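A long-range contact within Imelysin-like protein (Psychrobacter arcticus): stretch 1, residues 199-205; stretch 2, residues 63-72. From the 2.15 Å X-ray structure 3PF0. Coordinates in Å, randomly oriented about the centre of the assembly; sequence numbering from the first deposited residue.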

# COMPACT_ATOMS: atom_id res chain seq x y z
N ARG A 199 -11.51 -3.67 -10.08
CA ARG A 199 -10.09 -3.51 -10.42
C ARG A 199 -9.20 -4.42 -9.58
O ARG A 199 -8.28 -5.03 -10.12
CB ARG A 199 -9.65 -2.04 -10.27
CG ARG A 199 -10.21 -1.14 -11.36
CD ARG A 199 -9.83 0.32 -11.14
NE ARG A 199 -10.45 1.18 -12.15
CZ ARG A 199 -9.93 1.42 -13.35
NH1 ARG A 199 -8.77 0.89 -13.70
NH2 ARG A 199 -10.57 2.21 -14.20
N LEU A 200 -9.48 -4.52 -8.27
CA LEU A 200 -8.72 -5.34 -7.33
C LEU A 200 -8.88 -6.84 -7.61
O LEU A 200 -7.89 -7.58 -7.50
CB LEU A 200 -9.12 -5.03 -5.88
CG LEU A 200 -8.77 -3.62 -5.38
CD1 LEU A 200 -9.47 -3.31 -4.06
CD2 LEU A 200 -7.30 -3.44 -5.24
N LYS A 201 -10.09 -7.29 -7.98
CA LYS A 201 -10.34 -8.70 -8.29
C LYS A 201 -9.65 -9.07 -9.59
O LYS A 201 -9.13 -10.18 -9.71
CB LYS A 201 -11.83 -9.01 -8.36
CG LYS A 201 -12.37 -9.52 -7.03
CD LYS A 201 -13.89 -9.48 -6.96
CE LYS A 201 -14.39 -8.26 -6.21
NZ LYS A 201 -15.64 -7.71 -6.81
N ASP A 202 -9.59 -8.12 -10.54
CA ASP A 202 -8.93 -8.35 -11.82
C ASP A 202 -7.42 -8.53 -11.62
O ASP A 202 -6.84 -9.37 -12.29
CB ASP A 202 -9.22 -7.20 -12.80
CG ASP A 202 -10.62 -7.23 -13.42
OD1 ASP A 202 -11.51 -7.95 -12.88
OD2 ASP A 202 -10.83 -6.52 -14.43
N ILE A 203 -6.81 -7.77 -10.67
CA ILE A 203 -5.38 -7.86 -10.34
C ILE A 203 -5.11 -9.20 -9.65
O ILE A 203 -4.16 -9.88 -10.02
CB ILE A 203 -4.90 -6.64 -9.51
CG1 ILE A 203 -4.96 -5.36 -10.37
CG2 ILE A 203 -3.48 -6.85 -8.94
CD1 ILE A 203 -5.11 -4.14 -9.60
N GLU A 204 -5.97 -9.58 -8.67
CA GLU A 204 -5.90 -10.86 -7.96
C GLU A 204 -5.97 -12.05 -8.95
O GLU A 204 -5.15 -12.97 -8.85
CB GLU A 204 -7.04 -10.97 -6.93
CG GLU A 204 -7.01 -12.26 -6.12
CD GLU A 204 -8.30 -12.69 -5.44
OE1 GLU A 204 -9.25 -11.87 -5.37
OE2 GLU A 204 -8.34 -13.84 -4.96
N LYS A 205 -6.92 -12.01 -9.92
CA LYS A 205 -7.11 -13.07 -10.93
C LYS A 205 -5.90 -13.17 -11.86
O LYS A 205 -5.52 -14.28 -12.25
CB LYS A 205 -8.38 -12.83 -11.76
CG LYS A 205 -9.66 -13.27 -11.07
CD LYS A 205 -10.82 -13.39 -12.07
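Stretch 2, residues 63-72: VIPAYADAAK

Residues 63-72 form a helix that lies nearly antiparallel against the helix of residues 199-205, with a signed crossing angle of -159° and a closest axis approach of 8.5 Å. Both helices run on beyond these stretches. Stretch 2 is kinked at Pro-65, whose nitrogen makes no bond to the turn before; regular i to i+4 bonding follows, from Tyr-67 N to Val-63 O (3.1 Å) onward. The register advances one turn at a time in opposite senses: Leu-200 CA lies 5.1 Å from Ala-71 CA, and Glu-204 CA lies 5.4 Å from Tyr-67 CA.

Such close backbones suit the small side chain of Ala-71, which points toward stretch 1 and meets Leu-200 CB with its own CB at 3.9 Å. Leu-200, in the mt rotamer, also extends its CD1 to 4.1 Å from Ala-70 CB. One turn along, Tyr-67 (chi1 m) points toward stretch 1 and offers a ring face to Ile-203: Ile-203 CG2 sits 3.5 Å from the centroid of the Tyr-67 ring, only 4° off its normal, a CH-pi contact. Glu-204 sets off sideways, and its extended chain brings OE2 to 3.5 Å from Ala-68 CB. No hydrogen bond crosses the interface; its contacts are apolar packing, the CH-pi contact and the Glu-204 side chain lying against Ala-68.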

# COMPACT_ATOMS: atom_id res chain seq x y z
N VAL A 63 1.71 -11.98 -2.00
CA VAL A 63 1.21 -11.14 -3.09
C VAL A 63 -0.31 -11.37 -3.32
O VAL A 63 -1.10 -10.43 -3.15
CB VAL A 63 2.04 -11.30 -4.39
CG1 VAL A 63 1.45 -10.48 -5.53
CG2 VAL A 63 3.50 -10.94 -4.15
N ILE A 64 -0.69 -12.61 -3.70
CA ILE A 64 -2.08 -13.01 -3.98
C ILE A 64 -2.96 -12.76 -2.72
O ILE A 64 -3.97 -12.08 -2.90
CB ILE A 64 -2.19 -14.45 -4.56
CG1 ILE A 64 -1.53 -14.52 -5.96
CG2 ILE A 64 -3.66 -14.92 -4.63
CD1 ILE A 64 -1.10 -15.91 -6.47
N PRO A 65 -2.57 -13.16 -1.47
CA PRO A 65 -3.43 -12.85 -0.31
C PRO A 65 -3.64 -11.36 -0.06
O PRO A 65 -4.74 -10.97 0.33
CB PRO A 65 -2.69 -13.50 0.86
CG PRO A 65 -1.92 -14.60 0.24
CD PRO A 65 -1.44 -14.00 -1.06
N ALA A 66 -2.60 -10.51 -0.30
CA ALA A 66 -2.71 -9.06 -0.11
C ALA A 66 -3.73 -8.47 -1.07
O ALA A 66 -4.57 -7.67 -0.65
CB ALA A 66 -1.37 -8.39 -0.29
N TYR A 67 -3.69 -8.89 -2.34
CA TYR A 67 -4.65 -8.41 -3.33
C TYR A 67 -6.05 -8.95 -3.03
O TYR A 67 -7.02 -8.20 -3.14
CB TYR A 67 -4.21 -8.76 -4.76
CG TYR A 67 -3.06 -7.91 -5.27
CD1 TYR A 67 -3.14 -6.52 -5.27
CD2 TYR A 67 -1.93 -8.50 -5.83
CE1 TYR A 67 -2.09 -5.73 -5.74
CE2 TYR A 67 -0.87 -7.72 -6.31
CZ TYR A 67 -0.96 -6.34 -6.26
OH TYR A 67 0.06 -5.57 -6.77
N ALA A 68 -6.16 -10.23 -2.61
CA ALA A 68 -7.43 -10.86 -2.26
C ALA A 68 -8.09 -10.14 -1.08
O ALA A 68 -9.29 -9.88 -1.11
CB ALA A 68 -7.24 -12.34 -1.95
N ASP A 69 -7.28 -9.76 -0.07
CA ASP A 69 -7.74 -9.04 1.10
C ASP A 69 -8.22 -7.63 0.74
O ASP A 69 -9.30 -7.25 1.18
CB ASP A 69 -6.68 -8.96 2.20
CG ASP A 69 -7.23 -8.40 3.50
OD1 ASP A 69 -8.33 -8.86 3.92
OD2 ASP A 69 -6.59 -7.50 4.08
N ALA A 70 -7.46 -6.89 -0.09
CA ALA A 70 -7.89 -5.56 -0.54
C ALA A 70 -9.25 -5.65 -1.29
O ALA A 70 -10.13 -4.80 -1.08
CB ALA A 70 -6.82 -4.91 -1.41
N ALA A 71 -9.43 -6.69 -2.13
CA ALA A 71 -10.67 -6.92 -2.89
C ALA A 71 -11.85 -7.23 -1.93
O ALA A 71 -12.94 -6.68 -2.10
CB ALA A 71 -10.49 -8.05 -3.90
N LYS A 72 -11.59 -8.06 -0.91
CA LYS A 72 -12.55 -8.47 0.13
C LYS A 72 -13.04 -7.23 0.92
O LYS A 72 -14.25 -7.05 1.10
CB LYS A 72 -11.85 -9.49 1.05
CG LYS A 72 -12.63 -9.98 2.28
CD LYS A 72 -11.71 -10.88 3.10
CE LYS A 72 -12.24 -11.26 4.46
NZ LYS A 72 -11.43 -12.32 5.10